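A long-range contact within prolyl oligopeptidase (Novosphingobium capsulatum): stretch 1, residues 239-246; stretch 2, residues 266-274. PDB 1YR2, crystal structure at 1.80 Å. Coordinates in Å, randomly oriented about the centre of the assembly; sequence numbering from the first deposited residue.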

ATOM      1  N   LEU A 239      29.753   5.476  -8.773  1.00 33.40           N
ATOM      2  CA  LEU A 239      29.232   6.739  -8.283  1.00 32.69           C
ATOM      3  C   LEU A 239      28.138   7.104  -9.300  1.00 30.77           C
ATOM      4  O   LEU A 239      28.344   7.032 -10.523  1.00 30.96           O
ATOM      5  CB  LEU A 239      30.362   7.799  -8.167  1.00 33.60           C
ATOM      6  CG  LEU A 239      31.252   7.973  -6.885  1.00 36.62           C
ATOM      7  CD1 LEU A 239      30.454   8.026  -5.549  1.00 37.28           C
ATOM      8  CD2 LEU A 239      32.385   6.926  -6.765  1.00 38.58           C
ATOM      9  N   ASN A 240      26.944   7.407  -8.814  1.00 28.76           N
ATOM     10  CA  ASN A 240      25.839   7.734  -9.729  1.00 27.68           C
ATOM     11  C   ASN A 240      25.935   9.146 -10.264  1.00 23.71           C
ATOM     12  O   ASN A 240      24.967   9.899 -10.161  1.00 24.44           O
ATOM     13  CB  ASN A 240      24.448   7.462  -9.110  1.00 28.37           C
ATOM     14  CG  ASN A 240      24.345   6.071  -8.489  1.00 30.97           C
ATOM     15  OD1 ASN A 240      24.889   5.090  -9.019  1.00 34.89           O
ATOM     16  ND2 ASN A 240      23.684   5.988  -7.333  1.00 35.88           N
ATOM     17  N   TYR A 241      27.085   9.500 -10.846  1.00 20.48           N
ATOM     18  CA  TYR A 241      27.217  10.792 -11.560  1.00 17.44           C
ATOM     19  C   TYR A 241      27.180  10.715 -13.083  1.00 16.19           C
ATOM     20  O   TYR A 241      27.599   9.744 -13.701  1.00 15.25           O
ATOM     21  CB  TYR A 241      28.509  11.554 -11.147  1.00 16.96           C
ATOM     22  CG  TYR A 241      28.640  11.752  -9.639  1.00 16.56           C
ATOM     23  CD1 TYR A 241      27.524  12.025  -8.855  1.00 18.53           C
ATOM     24  CD2 TYR A 241      29.873  11.643  -9.001  1.00 17.02           C
ATOM     25  CE1 TYR A 241      27.630  12.195  -7.458  1.00 17.41           C
ATOM     26  CE2 TYR A 241      29.988  11.794  -7.618  1.00 18.13           C
ATOM     27  CZ  TYR A 241      28.844  12.072  -6.857  1.00 17.88           C
ATOM     28  OH  TYR A 241      28.934  12.233  -5.505  1.00 20.52           O
ATOM     29  N   ASN A 242      26.711  11.804 -13.679  1.00 13.48           N
ATOM     30  CA  ASN A 242      26.766  11.997 -15.118  1.00 12.75           C
ATOM     31  C   ASN A 242      25.957  10.981 -15.926  1.00 11.76           C
ATOM     32  O   ASN A 242      26.352  10.568 -17.018  1.00 11.87           O
ATOM     33  CB  ASN A 242      28.223  12.062 -15.582  1.00 13.02           C
ATOM     34  CG  ASN A 242      28.890  13.342 -15.126  1.00 14.58           C
ATOM     35  OD1 ASN A 242      28.418  14.436 -15.441  1.00 14.06           O
ATOM     36  ND2 ASN A 242      29.970  13.213 -14.408  1.00 13.04           N
ATOM     37  N   GLN A 243      24.792  10.632 -15.406  1.00  9.85           N
ATOM     38  CA  GLN A 243      23.889   9.817 -16.165  1.00 10.18           C
ATOM     39  C   GLN A 243      23.561  10.489 -17.524  1.00 10.18           C
ATOM     40  O   GLN A 243      23.366  11.716 -17.622  1.00 10.94           O
ATOM     41  CB  GLN A 243      22.604   9.581 -15.378  1.00 10.81           C
ATOM     42  CG  GLN A 243      21.662   8.601 -16.094  1.00 10.50           C
ATOM     43  CD  GLN A 243      20.404   8.258 -15.285  1.00 13.25           C
ATOM     44  OE1 GLN A 243      19.755   9.152 -14.722  1.00 13.87           O
ATOM     45  NE2 GLN A 243      20.084   6.942 -15.202  1.00 13.54           N
ATOM     46  N   THR A 244      23.544   9.709 -18.581  1.00  9.72           N
ATOM     47  CA  THR A 244      23.296  10.237 -19.940  1.00 11.18           C
ATOM     48  C   THR A 244      22.266   9.403 -20.707  1.00 11.34           C
ATOM     49  O   THR A 244      22.164   8.218 -20.493  1.00 11.15           O
ATOM     50  CB  THR A 244      24.602  10.392 -20.748  1.00 13.13           C
ATOM     51  OG1 THR A 244      25.294   9.147 -20.787  1.00 17.47           O
ATOM     52  CG2 THR A 244      25.562  11.289 -20.037  1.00 11.54           C
ATOM     53  N   VAL A 245      21.479  10.069 -21.542  1.00 10.35           N
ATOM     54  CA  VAL A 245      20.459   9.437 -22.379  1.00 10.24           C
ATOM     55  C   VAL A 245      21.095   9.188 -23.750  1.00 10.30           C
ATOM     56  O   VAL A 245      21.714  10.092 -24.286  1.00 10.05           O
ATOM     57  CB  VAL A 245      19.220  10.317 -22.506  1.00 10.15           C
ATOM     58  CG1 VAL A 245      18.149   9.621 -23.390  1.00 10.19           C
ATOM     59  CG2 VAL A 245      18.661  10.621 -21.182  1.00 13.21           C
ATOM     60  N   TRP A 246      20.997   7.944 -24.230  1.00 10.26           N
ATOM     61  CA  TRP A 246      21.486   7.480 -25.535  1.00 10.23           C
ATOM     62  C   TRP A 246      20.391   6.790 -26.340  1.00 11.07           C
ATOM     63  O   TRP A 246      19.367   6.355 -25.778  1.00  9.45           O
ATOM     64  CB  TRP A 246      22.611   6.485 -25.341  1.00 10.14           C
ATOM     65  CG  TRP A 246      23.810   7.008 -24.683  1.00 11.52           C
ATOM     66  CD1 TRP A 246      23.962   7.372 -23.351  1.00 13.78           C
ATOM     67  CD2 TRP A 246      25.085   7.240 -25.301  1.00 13.89           C
ATOM     68  NE1 TRP A 246      25.248   7.809 -23.130  1.00 13.42           N
ATOM     69  CE2 TRP A 246      25.965   7.716 -24.294  1.00 13.40           C
ATOM     70  CE3 TRP A 246      25.583   7.080 -26.622  1.00 15.38           C
ATOM     71  CZ2 TRP A 246      27.302   8.046 -24.559  1.00 15.57           C
ATOM     72  CZ3 TRP A 246      26.890   7.400 -26.879  1.00 17.15           C
ATOM     73  CH2 TRP A 246      27.747   7.886 -25.853  1.00 16.27           C
ATOM     74  N   LEU A 266      25.983  19.539 -14.142  1.00 11.27           N
ATOM     75  CA  LEU A 266      25.098  19.029 -13.081  1.00 11.50           C
ATOM     76  C   LEU A 266      25.275  17.520 -12.923  1.00 10.40           C
ATOM     77  O   LEU A 266      24.431  16.726 -13.373  1.00 10.66           O
ATOM     78  CB  LEU A 266      23.656  19.339 -13.432  1.00 11.71           C
ATOM     79  CG  LEU A 266      23.323  20.829 -13.518  1.00 12.75           C
ATOM     80  CD1 LEU A 266      21.916  21.023 -14.092  1.00 15.92           C
ATOM     81  CD2 LEU A 266      23.426  21.491 -12.110  1.00 13.86           C
ATOM     82  N   PRO A 267      26.353  17.109 -12.267  1.00 10.60           N
ATOM     83  CA  PRO A 267      26.704  15.691 -12.215  1.00 11.41           C
ATOM     84  C   PRO A 267      25.759  14.795 -11.443  1.00 11.88           C
ATOM     85  O   PRO A 267      25.752  13.605 -11.735  1.00 11.68           O
ATOM     86  CB  PRO A 267      28.073  15.688 -11.540  1.00 12.51           C
ATOM     87  CG  PRO A 267      28.101  16.944 -10.705  1.00 11.50           C
ATOM     88  CD  PRO A 267      27.299  17.947 -11.508  1.00 10.70           C
ATOM     89  N   LYS A 268      25.039  15.327 -10.461  1.00 11.84           N
ATOM     90  CA  LYS A 268      24.119  14.530  -9.646  1.00 12.45           C
ATOM     91  C   LYS A 268      22.715  14.415 -10.252  1.00 13.31           C
ATOM     92  O   LYS A 268      21.866  13.675  -9.767  1.00 12.45           O
ATOM     93  CB  LYS A 268      24.019  15.107  -8.245  1.00 13.08           C
ATOM     94  CG  LYS A 268      25.331  15.253  -7.554  1.00 15.61           C
ATOM     95  CD  LYS A 268      25.194  15.625  -6.094  1.00 20.27           C
ATOM     96  CE  LYS A 268      26.547  15.612  -5.433  1.00 24.37           C
ATOM     97  NZ  LYS A 268      26.522  14.857  -4.134  1.00 30.82           N
ATOM     98  N   ARG A 269      22.482  15.131 -11.347  1.00 12.26           N
ATOM     99  CA  ARG A 269      21.183  15.091 -12.035  1.00 13.55           C
ATOM    100  C   ARG A 269      21.005  13.762 -12.780  1.00 13.21           C
ATOM    101  O   ARG A 269      21.900  13.334 -13.516  1.00 13.35           O
ATOM    102  CB  ARG A 269      21.156  16.248 -13.035  1.00 12.46           C
ATOM    103  CG  ARG A 269      19.853  16.740 -13.479  1.00 16.56           C
ATOM    104  CD  ARG A 269      18.948  17.276 -12.363  1.00 16.60           C
ATOM    105  NE  ARG A 269      19.504  18.379 -11.627  1.00 14.15           N
ATOM    106  CZ  ARG A 269      19.286  19.653 -11.882  1.00 14.99           C
ATOM    107  NH1 ARG A 269      18.541  20.031 -12.902  1.00 16.54           N
ATOM    108  NH2 ARG A 269      19.799  20.570 -11.096  1.00 16.86           N
ATOM    109  N   GLY A 270      19.875  13.099 -12.536  1.00 13.04           N
ATOM    110  CA  GLY A 270      19.449  11.907 -13.236  1.00 12.27           C
ATOM    111  C   GLY A 270      18.475  12.248 -14.363  1.00 12.72           C
ATOM    112  O   GLY A 270      17.775  13.264 -14.293  1.00 13.87           O
ATOM    113  N   HIS A 271      18.396  11.413 -15.394  1.00 12.11           N
ATOM    114  CA  HIS A 271      17.618  11.745 -16.588  1.00 12.93           C
ATOM    115  C   HIS A 271      16.983  10.467 -17.084  1.00 12.59           C
ATOM    116  O   HIS A 271      17.676   9.419 -17.245  1.00 11.32           O
ATOM    117  CB  HIS A 271      18.507  12.246 -17.708  1.00 12.86           C
ATOM    118  CG  HIS A 271      19.341  13.435 -17.343  1.00 13.31           C
ATOM    119  ND1 HIS A 271      18.791  14.667 -17.101  1.00 15.78           N
ATOM    120  CD2 HIS A 271      20.675  13.576 -17.173  1.00 15.62           C
ATOM    121  CE1 HIS A 271      19.746  15.516 -16.790  1.00 16.71           C
ATOM    122  NE2 HIS A 271      20.901  14.886 -16.854  1.00 15.61           N
ATOM    123  N   GLY A 272      15.662  10.534 -17.250  1.00 12.28           N
ATOM    124  CA  GLY A 272      14.898   9.412 -17.811  1.00 13.48           C
ATOM    125  C   GLY A 272      14.178   9.914 -19.069  1.00 13.42           C
ATOM    126  O   GLY A 272      13.728  11.085 -19.141  1.00 14.23           O
ATOM    127  N   ALA A 273      14.071   9.060 -20.075  1.00 11.66           N
ATOM    128  CA  ALA A 273      13.497   9.461 -21.360  1.00 12.37           C
ATOM    129  C   ALA A 273      12.230   8.667 -21.667  1.00 12.22           C
ATOM    130  O   ALA A 273      12.205   7.466 -21.450  1.00 10.94           O
ATOM    131  CB  ALA A 273      14.515   9.212 -22.479  1.00 12.48           C
ATOM    132  N   SER A 274      11.235   9.345 -22.186  1.00 10.62           N
ATOM    133  CA  SER A 274       9.994   8.763 -22.670  1.00 12.35           C
ATOM    134  C   SER A 274       9.736   9.306 -24.059  1.00 12.59           C
ATOM    135  O   SER A 274      10.372  10.274 -24.458  1.00 12.74           O
ATOM    136  CB  SER A 274       8.799   9.159 -21.785  1.00 13.61           C
ATOM    137  OG  SER A 274       9.046   8.754 -20.469  1.00 20.91           O
TER
HETATM  138  O   HOH W   1      23.571  11.384 -12.679  1.00 23.09           O

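The most unusual feature of this contact is that a side chain does the work of a backbone. Gln243 reaches across with its carboxamide, and His271 N donates to Gln243 OE1 at 2.7 Å with an N-H...O angle of 161°. Glutamine suits the place because its CA-to-CB bond points toward the other stretch and its chi1 and chi2 are both t, so the chain extends across a gap that leaves Gln243 CA 5.7 Å from Gly270 CA. The amide is used at both ends, since NE2 is hydrogen-bonded elsewhere in the structure, and the residue is buried.

The approach of this oxygen depends on its neighbour. Gln243 OE1 lies 3.1 Å from Gly270 CA, and a CB built ideally on Gly270 would stand only 3.2 Å from the same oxygen, a tight fit; glycine leaves that space free.

A second direct hydrogen bond, this one between backbones, fastens the loop end. Leu266 to Arg269 form a type I beta turn, closed by Arg269 N to Leu266 O at 3.2 Å, and Pro267, with a phi of -67°, fits its second position well. Pro267 O accepts from Asn242 N at 2.8 Å and 166°, and also takes a CA-H...O contact from Tyr241 CA at 3.2 Å. Asn242 has a positive phi of 63°, a conformation that asparagine tolerates better than most residues. Alongside, Tyr241 CB packs 4.2 Å from Pro267 CB, and the tyrosine ring lies obliquely to Lys268 CG.

Between these two anchors, water 1 fills a gap that direct bonds do not span. It accepts from Gln243 N at 3.1 Å and lies 2.7 Å from Arg269 O and 3.2 Å from Asn240 O, two acceptors to which it can donate. Polar backbone atoms of both stretches thus share one solvent molecule.

Farther along, where both stretches are strands, the contact turns apolar. Val245, Ala273 and His271 are buried, and all three direct CA to CB toward the opposing stretch. Val245 spreads its two methyls over two partners: CG2 is 3.8 Å from His271 CB, and CG1 is 3.8 Å from Ala273 CB. A branched side chain is well suited to that span. The histidine contributes its methylene here while its ring nitrogens, ND1 and NE2, are satisfied elsewhere in the structure.

The example illustrates a general pattern: two direct hydrogen bonds and a shared water link polar groups of the two stretches, and apolar side chains pack where both are strands; the contact buries 485 Å² summed over both sides.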